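Endoglucanase, family GH5 (Zobellia galactanivorans, PDB 6GL2) hydrolyses hemicelluloses, probably including mixed-linked glucan, and belongs to a glycoside hydrolase family generally credited with cellulase activity. Local coordinates at residues S241-T245 / E246-T250; D286-A289 / H290-Y294; E89-A92 / N93-L96. One frame throughout, in Å; residues are numbered along the deposited sequence. Where two conformers were deposited one is given.

Overall arrangement
All three contacts belong to one (beta/alpha)8 barrel, a closed sheet of eight parallel strands ringed by helices. Along the chain contact 3 comes first, on helix 82-96, then contact 1 at the start of helix 246-266, then contact 2 on helix 284-301. Contacts 1 and 2 have centres about 10 Å apart and touch: Asp-286 OD2 probably accepts from Trp-243 N at 2.9 Å, and Phe-293 packs on Lys-249. The loop and helix start that carry two magnesium-binding residues, with no ion bound here, thus pack against helix 284-301. Contact 3 lies on the other side of the chain's centre from contact 1, their centres about 38 Å apart, and about 30 Å from contact 2.

Contact 1 of 3, residues S241-T245 / E246-T250; sequences STWGT and EADKT
Thr-245 and Asp-248 exchange bonds in a capping box that opens helix 246-266. Thr-245, the N-cap residue, accepts from Asp-248 N through OG1 at 3.0 Å, while its own amide donates to the carboxylate in return. OG1 can meet that amide because it stands between the threonine's backbone N and carbonyl carbon (chi1 65°). Asp-248 turns its CG away from its own carbonyl carbon, and this carries the carboxylate back over the segment ahead of the helix. There OD2 is gripped by two amides in different ways. Gly-244 N meets Asp-248 OD2 on its anti lone pair at 2.8 Å, almost straight at 175°. Thr-245 N reaches Asp-248 OD2 from above the carboxylate plane, at 3.0 Å. A water donates to Asp-248 OD2 at 2.9 Å and also bonds Thr-242 OG1. Thr-242 and Asp-248, together with Asp-240, bind magnesium in a crystal structure of this protein; with no ion on this chain, the water bridges two of those residues.

The indole of Trp-243 lies beneath the aspartate. Asp-248 CB sits over the five-membered ring in a CH-pi contact, 3.8 Å from its centroid, and the carboxylate runs nearly parallel to the ring, the planes 17° apart. Lys-249 crosses the indole at about a right angle, bringing its CG to 3.8 Å from Trp-243 CH2. With an alanine in place of Asp-248, the amides of Gly-244 and Thr-245 would probably lose their shared acceptor and the magnesium site one of its ligands. At the indole edge, Trp-243 NE1 donates in the ring plane to a second water at 2.9 Å, which in turn donates to Asp-248 O at 2.8 Å.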
loop_
_atom_site.group_PDB
_atom_site.type_symbol
_atom_site.label_atom_id
_atom_site.label_comp_id
_atom_site.label_asym_id
_atom_site.label_seq_id
_atom_site.Cartn_x
_atom_site.Cartn_y
_atom_site.Cartn_z
ATOM N N SER A 241 -19.541 -16.700 -0.678
ATOM C CA SER A 241 -18.321 -17.509 -0.528
ATOM C C SER A 241 -17.878 -18.175 -1.782
ATOM O O SER A 241 -16.833 -18.831 -1.796
ATOM C CB SER A 241 -18.425 -18.523 0.602
ATOM O OG SER A 241 -19.451 -19.453 0.337
ATOM N N THR A 242 -18.645 -17.988 -2.847
ATOM C CA THR A 242 -18.301 -18.502 -4.106
ATOM C C THR A 242 -17.852 -17.423 -5.064
ATOM O O THR A 242 -18.287 -16.264 -4.956
ATOM C CB THR A 242 -19.459 -19.334 -4.738
ATOM O OG1 THR A 242 -20.525 -18.456 -4.997
ATOM C CG2 THR A 242 -19.992 -20.349 -3.736
ATOM N N TRP A 243 -16.960 -17.809 -5.933
ATOM C CA TRP A 243 -16.455 -16.942 -6.964
ATOM C C TRP A 243 -16.017 -17.762 -8.114
ATOM O O TRP A 243 -15.317 -18.786 -7.946
ATOM C CB TRP A 243 -15.291 -16.044 -6.439
ATOM C CG TRP A 243 -14.931 -14.958 -7.392
ATOM C CD1 TRP A 243 -15.409 -13.654 -7.406
ATOM C CD2 TRP A 243 -14.080 -15.066 -8.599
ATOM N NE1 TRP A 243 -14.901 -12.990 -8.468
ATOM C CE2 TRP A 243 -14.093 -13.754 -9.214
ATOM C CE3 TRP A 243 -13.267 -16.050 -9.181
ATOM C CZ2 TRP A 243 -13.436 -13.519 -10.409
ATOM C CZ3 TRP A 243 -12.602 -15.757 -10.403
ATOM C CH2 TRP A 243 -12.683 -14.503 -10.960
ATOM N N GLY A 244 -16.382 -17.317 -9.321
ATOM C CA GLY A 244 -15.840 -17.822 -10.551
ATOM C C GLY A 244 -16.781 -17.965 -11.762
ATOM O O GLY A 244 -16.333 -18.516 -12.768
ATOM N N THR A 245 -17.961 -17.365 -11.651
ATOM C CA THR A 245 -18.941 -17.333 -12.817
ATOM C C THR A 245 -18.401 -16.389 -13.900
ATOM O O THR A 245 -17.482 -15.573 -13.617
ATOM C CB THR A 245 -20.317 -16.896 -12.396
ATOM O OG1 THR A 245 -20.301 -15.548 -11.934
ATOM C CG2 THR A 245 -20.953 -17.872 -11.362
ATOM N N GLU A 246 -18.929 -16.438 -15.145
ATOM C CA GLU A 246 -18.543 -15.417 -16.122
ATOM C C GLU A 246 -18.960 -14.049 -15.693
ATOM O O GLU A 246 -18.206 -13.091 -15.983
ATOM C CB GLU A 246 -19.088 -15.745 -17.524
ATOM C CG GLU A 246 -18.523 -17.056 -18.076
ATOM C CD GLU A 246 -16.986 -17.230 -17.946
ATOM O OE1 GLU A 246 -16.214 -16.303 -18.325
ATOM O OE2 GLU A 246 -16.535 -18.323 -17.491
ATOM N N ALA A 247 -20.043 -13.886 -14.968
ATOM C CA ALA A 247 -20.498 -12.620 -14.535
ATOM C C ALA A 247 -19.440 -12.058 -13.512
ATOM O O ALA A 247 -19.158 -10.845 -13.494
ATOM C CB ALA A 247 -21.846 -12.778 -13.813
ATOM N N ASP A 248 -18.927 -12.940 -12.659
ATOM C CA ASP A 248 -17.865 -12.594 -11.646
ATOM C C ASP A 248 -16.635 -12.106 -12.393
ATOM O O ASP A 248 -16.084 -11.022 -12.064
ATOM C CB ASP A 248 -17.451 -13.790 -10.820
ATOM C CG ASP A 248 -18.507 -14.232 -9.806
ATOM O OD1 ASP A 248 -19.416 -13.450 -9.421
ATOM O OD2 ASP A 248 -18.395 -15.411 -9.409
ATOM N N LYS A 249 -16.180 -12.816 -13.410
ATOM C CA LYS A 249 -15.042 -12.473 -14.179
ATOM C C LYS A 249 -15.228 -11.145 -14.866
ATOM O O LYS A 249 -14.385 -10.233 -14.795
ATOM C CB LYS A 249 -14.663 -13.576 -15.170
ATOM C CG LYS A 249 -14.136 -14.817 -14.465
ATOM C CD LYS A 249 -13.882 -15.950 -15.375
ATOM C CE LYS A 249 -13.571 -17.124 -14.518
ATOM N NZ LYS A 249 -12.824 -18.184 -15.273
ATOM N N THR A 250 -16.317 -11.006 -15.622
ATOM C CA THR A 250 -16.687 -9.742 -16.246
ATOM C C THR A 250 -16.731 -8.512 -15.288
ATOM O O THR A 250 -16.211 -7.448 -15.661
ATOM C CB THR A 250 -18.070 -9.911 -16.997
ATOM O OG1 THR A 250 -17.936 -10.943 -17.989
ATOM C CG2 THR A 250 -18.529 -8.618 -17.625
HETATM O O HOH W 1 -19.930 -17.271 -7.856
HETATM O O HOH W 2 -16.008 -10.454 -9.361
#

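Contact 2 of 3, residues D286-A289 / H290-Y294; sequences DRLA and HAEFY
Leu-288 and Glu-292, one helical turn apart, bring their side chains together obliquely, with Leu-288 CG 3.7 Å from Glu-292 OE2. The carboxylate thus rests on an apolar branch point in the modelled conformer; because the glutamate was built in two, this approach is doubtful. Firmer contacts come from the backbone, where His-290, Ala-291, Glu-292 and Phe-293 donate to the carbonyls of Asp-286, Arg-287, Leu-288 and Ala-289, the regular i to i+4 pattern of an alpha-helix. The bond from Glu-292 N to Leu-288 O, at 2.9 Å, is nearly straight (169°).

Two of these carbonyls have a second partner. One water donates to Arg-287 O at 2.9 Å and hydrogen-bonds His-290 ND1 at 2.8 Å, tying the imidazole to the preceding turn. Another donates to Ala-289 O at 2.8 Å.

In the next shell the histidine ring is fixed from its other nitrogen. With CG anti to the backbone N (chi1 173°), the imidazole swings away from 286-289; NE2 is hydrogen-bonded to Phe-230 O and the ring meets Trp-243 edge-to-face, so bonds at both nitrogens restrain its rotation.

Further out, both segments sit on helix 284-301 of a beta-alpha-beta unit between strands 271-276 and 304-307. Tyr-294 stacks on Trp-276 of strand 271-276, Phe-293 packs on Leu-252 and Leu-253 of helix 246-266, and Ala-291 touches Ile-331 of helix 329-336.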
loop_
_atom_site.group_PDB
_atom_site.type_symbol
_atom_site.label_atom_id
_atom_site.label_comp_id
_atom_site.label_asym_id
_atom_site.label_seq_id
_atom_site.Cartn_x
_atom_site.Cartn_y
_atom_site.Cartn_z
ATOM N N ASP A 286 -12.348 -21.558 -4.435
ATOM C CA ASP A 286 -12.795 -20.296 -5.027
ATOM C C ASP A 286 -11.814 -19.166 -4.681
ATOM O O ASP A 286 -11.582 -18.293 -5.531
ATOM C CB ASP A 286 -14.269 -19.952 -4.717
ATOM C CG ASP A 286 -15.322 -20.851 -5.469
ATOM O OD1 ASP A 286 -14.994 -21.808 -6.208
ATOM O OD2 ASP A 286 -16.508 -20.547 -5.207
ATOM N N ARG A 287 -11.209 -19.140 -3.488
ATOM C CA ARG A 287 -10.162 -18.173 -3.184
ATOM C C ARG A 287 -9.023 -18.285 -4.166
ATOM O O ARG A 287 -8.447 -17.336 -4.621
ATOM C CB ARG A 287 -9.603 -18.277 -1.780
ATOM C CG ARG A 287 -10.474 -17.809 -0.697
ATOM C CD ARG A 287 -9.674 -17.927 0.582
ATOM N NE ARG A 287 -8.711 -16.904 0.963
ATOM C CZ ARG A 287 -7.781 -17.002 1.916
ATOM N NH1 ARG A 287 -7.386 -18.159 2.334
ATOM N NH2 ARG A 287 -7.229 -15.913 2.477
ATOM N N LEU A 288 -8.620 -19.534 -4.475
ATOM C CA LEU A 288 -7.577 -19.772 -5.391
ATOM C C LEU A 288 -7.929 -19.307 -6.819
ATOM O O LEU A 288 -7.099 -18.650 -7.512
ATOM C CB LEU A 288 -7.216 -21.290 -5.480
ATOM C CG LEU A 288 -6.082 -21.665 -6.394
ATOM C CD1 LEU A 288 -4.769 -20.894 -6.166
ATOM C CD2 LEU A 288 -5.866 -23.202 -6.355
ATOM N N ALA A 289 -9.125 -19.661 -7.290
ATOM C CA ALA A 289 -9.599 -19.210 -8.602
ATOM C C ALA A 289 -9.620 -17.687 -8.710
ATOM O O ALA A 289 -9.182 -17.131 -9.678
ATOM C CB ALA A 289 -11.001 -19.737 -8.914
ATOM N N HIS A 290 -10.107 -17.036 -7.684
ATOM C CA HIS A 290 -10.178 -15.576 -7.642
ATOM C C HIS A 290 -8.740 -14.992 -7.662
ATOM O O HIS A 290 -8.449 -14.054 -8.418
ATOM C CB HIS A 290 -10.897 -15.152 -6.365
ATOM C CG HIS A 290 -10.855 -13.681 -6.166
ATOM N ND1 HIS A 290 -9.865 -13.077 -5.402
ATOM C CD2 HIS A 290 -11.711 -12.670 -6.578
ATOM C CE1 HIS A 290 -10.137 -11.799 -5.343
ATOM N NE2 HIS A 290 -11.190 -11.507 -6.165
ATOM N N ALA A 291 -7.792 -15.543 -6.857
ATOM C CA ALA A 291 -6.421 -15.038 -6.820
ATOM C C ALA A 291 -5.763 -15.147 -8.163
ATOM O O ALA A 291 -5.075 -14.218 -8.644
ATOM C CB ALA A 291 -5.638 -15.695 -5.658
ATOM N N GLU A 292 -5.902 -16.340 -8.753
ATOM C CA GLU A 292 -5.310 -16.589 -10.077
ATOM C C GLU A 292 -5.789 -15.554 -11.114
ATOM O O GLU A 292 -5.025 -14.996 -11.874
ATOM C CB GLU A 292 -5.755 -18.015 -10.549
ATOM C CG GLU A 292 -5.005 -19.224 -9.952
ATOM C CD GLU A 292 -5.608 -20.574 -10.242
ATOM O OE1 GLU A 292 -6.768 -20.613 -10.737
ATOM O OE2 GLU A 292 -4.940 -21.616 -9.918
ATOM N N PHE A 293 -7.113 -15.356 -11.115
ATOM C CA PHE A 293 -7.762 -14.501 -12.142
ATOM C C PHE A 293 -7.425 -13.005 -11.942
ATOM O O PHE A 293 -7.069 -12.269 -12.813
ATOM C CB PHE A 293 -9.261 -14.672 -12.102
ATOM C CG PHE A 293 -9.972 -14.003 -13.261
ATOM C CD1 PHE A 293 -10.177 -14.648 -14.513
ATOM C CD2 PHE A 293 -10.375 -12.682 -13.164
ATOM C CE1 PHE A 293 -10.832 -14.000 -15.546
ATOM C CE2 PHE A 293 -11.032 -12.021 -14.248
ATOM C CZ PHE A 293 -11.241 -12.684 -15.431
ATOM N N TYR A 294 -7.491 -12.635 -10.653
ATOM C CA TYR A 294 -7.207 -11.222 -10.299
ATOM C C TYR A 294 -5.783 -10.847 -10.705
ATOM O O TYR A 294 -5.493 -9.820 -11.270
ATOM C CB TYR A 294 -7.569 -11.055 -8.786
ATOM C CG TYR A 294 -7.603 -9.598 -8.287
ATOM C CD1 TYR A 294 -6.447 -8.844 -8.273
ATOM C CD2 TYR A 294 -8.749 -9.033 -7.780
ATOM C CE1 TYR A 294 -6.432 -7.543 -7.832
ATOM C CE2 TYR A 294 -8.754 -7.719 -7.341
ATOM C CZ TYR A 294 -7.552 -6.966 -7.308
ATOM O OH TYR A 294 -7.550 -5.659 -6.881
HETATM O O HOH W 3 -8.482 -14.689 -3.541
HETATM O O HOH W 4 -9.099 -18.478 -12.147
#

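Contact 3 of 3, residues E89-A92 / N93-L96; sequences EAIA and NFAL
From Glu-89 to Leu-96 the chain runs as one alpha-helix, in which Asn-93, Phe-94, Ala-95 and Leu-96 donate their amides to the carbonyls of Glu-89, Ala-90, Ile-91 and Ala-92. The bonds from Asn-93 N to Glu-89 O and from Leu-96 N to Ala-92 O are both 2.9 Å; that from Ala-95 N to Ile-91 O stretches to 3.3 Å.

Among the side chains, Phe-94 makes the clearest contact with the preceding turn. Its CG is anti to the carbonyl carbon (chi1 -63°), which lays the ring back along that turn. Ala-90 O lies over one face, off centre, and comes within 3.3 Å of Phe-94 CD1. Ile-91 passes obliquely beside the ring: Ile-91 CG1 lies 4.1 Å from Phe-94 CE2, and Ile-91 CA 3.6 Å from Phe-94 CD2. Leu-96 likewise leans back on the preceding turn, its CG 3.3 Å from Ala-92 O.

This helix links strands 61-64 and 101-105 of the barrel. Ala-92 and Ala-95, small enough for close approach, both touch Val-102, and they meet Leu-64 and Leu-62 respectively, while Phe-94 packs on Ile-51 of helix 48-57. Glu-89 sends its carboxylate to Arg-137 in a salt bridge and to the hydroxyl of Tyr-141. The chemistry is that of an amphipathic barrel helix: alanine and aliphatic groups meet the strands, and Glu-89 ties it to the end of helix 117-137 and the loop beyond.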
loop_
_atom_site.group_PDB
_atom_site.type_symbol
_atom_site.label_atom_id
_atom_site.label_comp_id
_atom_site.label_asym_id
_atom_site.label_seq_id
_atom_site.Cartn_x
_atom_site.Cartn_y
_atom_site.Cartn_z
ATOM N N GLU A 89 13.781 0.397 9.310
ATOM C CA GLU A 89 14.928 0.231 8.417
ATOM C C GLU A 89 15.427 -1.219 8.374
ATOM O O GLU A 89 15.824 -1.681 7.321
ATOM C CB GLU A 89 15.988 1.245 8.849
ATOM C CG GLU A 89 17.228 1.223 7.987
ATOM C CD GLU A 89 18.168 2.435 8.183
ATOM O OE1 GLU A 89 18.171 2.941 9.297
ATOM O OE2 GLU A 89 19.047 2.651 7.273
ATOM N N ALA A 90 15.466 -1.841 9.523
ATOM C CA ALA A 90 15.917 -3.193 9.532
ATOM C C ALA A 90 15.075 -4.102 8.630
ATOM O O ALA A 90 15.631 -4.928 7.905
ATOM C CB ALA A 90 15.918 -3.720 10.943
ATOM N N ILE A 91 13.745 -3.990 8.728
ATOM C CA ILE A 91 12.888 -4.825 7.901
ATOM C C ILE A 91 13.022 -4.487 6.445
ATOM O O ILE A 91 13.087 -5.315 5.554
ATOM C CB ILE A 91 11.431 -4.785 8.378
ATOM C CG1 ILE A 91 11.285 -5.213 9.799
ATOM C CG2 ILE A 91 10.498 -5.536 7.417
ATOM C CD1 ILE A 91 9.967 -4.884 10.447
ATOM N N ALA A 92 13.103 -3.185 6.169
ATOM C CA ALA A 92 13.346 -2.786 4.792
ATOM C C ALA A 92 14.581 -3.451 4.187
ATOM O O ALA A 92 14.616 -3.893 3.044
ATOM C CB ALA A 92 13.437 -1.270 4.673
ATOM N N ASN A 93 15.649 -3.446 4.982
ATOM C CA ASN A 93 16.905 -4.098 4.539
ATOM C C ASN A 93 16.774 -5.556 4.394
ATOM O O ASN A 93 17.363 -6.103 3.457
ATOM C CB ASN A 93 18.072 -3.755 5.477
ATOM C CG ASN A 93 18.630 -2.440 5.099
ATOM O OD1 ASN A 93 18.360 -1.473 5.676
ATOM N ND2 ASN A 93 19.231 -2.376 3.902
ATOM N N PHE A 94 15.940 -6.242 5.165
ATOM C CA PHE A 94 15.707 -7.679 4.970
ATOM C C PHE A 94 15.231 -7.899 3.522
ATOM O O PHE A 94 15.606 -8.877 2.859
ATOM C CB PHE A 94 14.663 -8.272 5.856
ATOM C CG PHE A 94 14.935 -8.233 7.339
ATOM C CD1 PHE A 94 16.179 -8.180 7.879
ATOM C CD2 PHE A 94 13.856 -8.280 8.210
ATOM C CE1 PHE A 94 16.380 -8.173 9.303
ATOM C CE2 PHE A 94 14.060 -8.243 9.570
ATOM C CZ PHE A 94 15.292 -8.214 10.030
ATOM N N ALA A 95 14.292 -7.111 3.067
ATOM C CA ALA A 95 13.732 -7.147 1.712
ATOM C C ALA A 95 14.732 -6.759 0.645
ATOM O O ALA A 95 14.917 -7.431 -0.387
ATOM C CB ALA A 95 12.458 -6.358 1.616
ATOM N N LEU A 96 15.371 -5.614 0.860
ATOM C CA LEU A 96 16.344 -5.139 -0.117
ATOM C C LEU A 96 17.461 -6.098 -0.334
ATOM O O LEU A 96 17.904 -6.316 -1.496
ATOM C CB LEU A 96 16.935 -3.744 0.263
ATOM C CG LEU A 96 15.898 -2.604 0.265
ATOM C CD1 LEU A 96 16.462 -1.374 1.041
ATOM C CD2 LEU A 96 15.398 -2.216 -1.160
#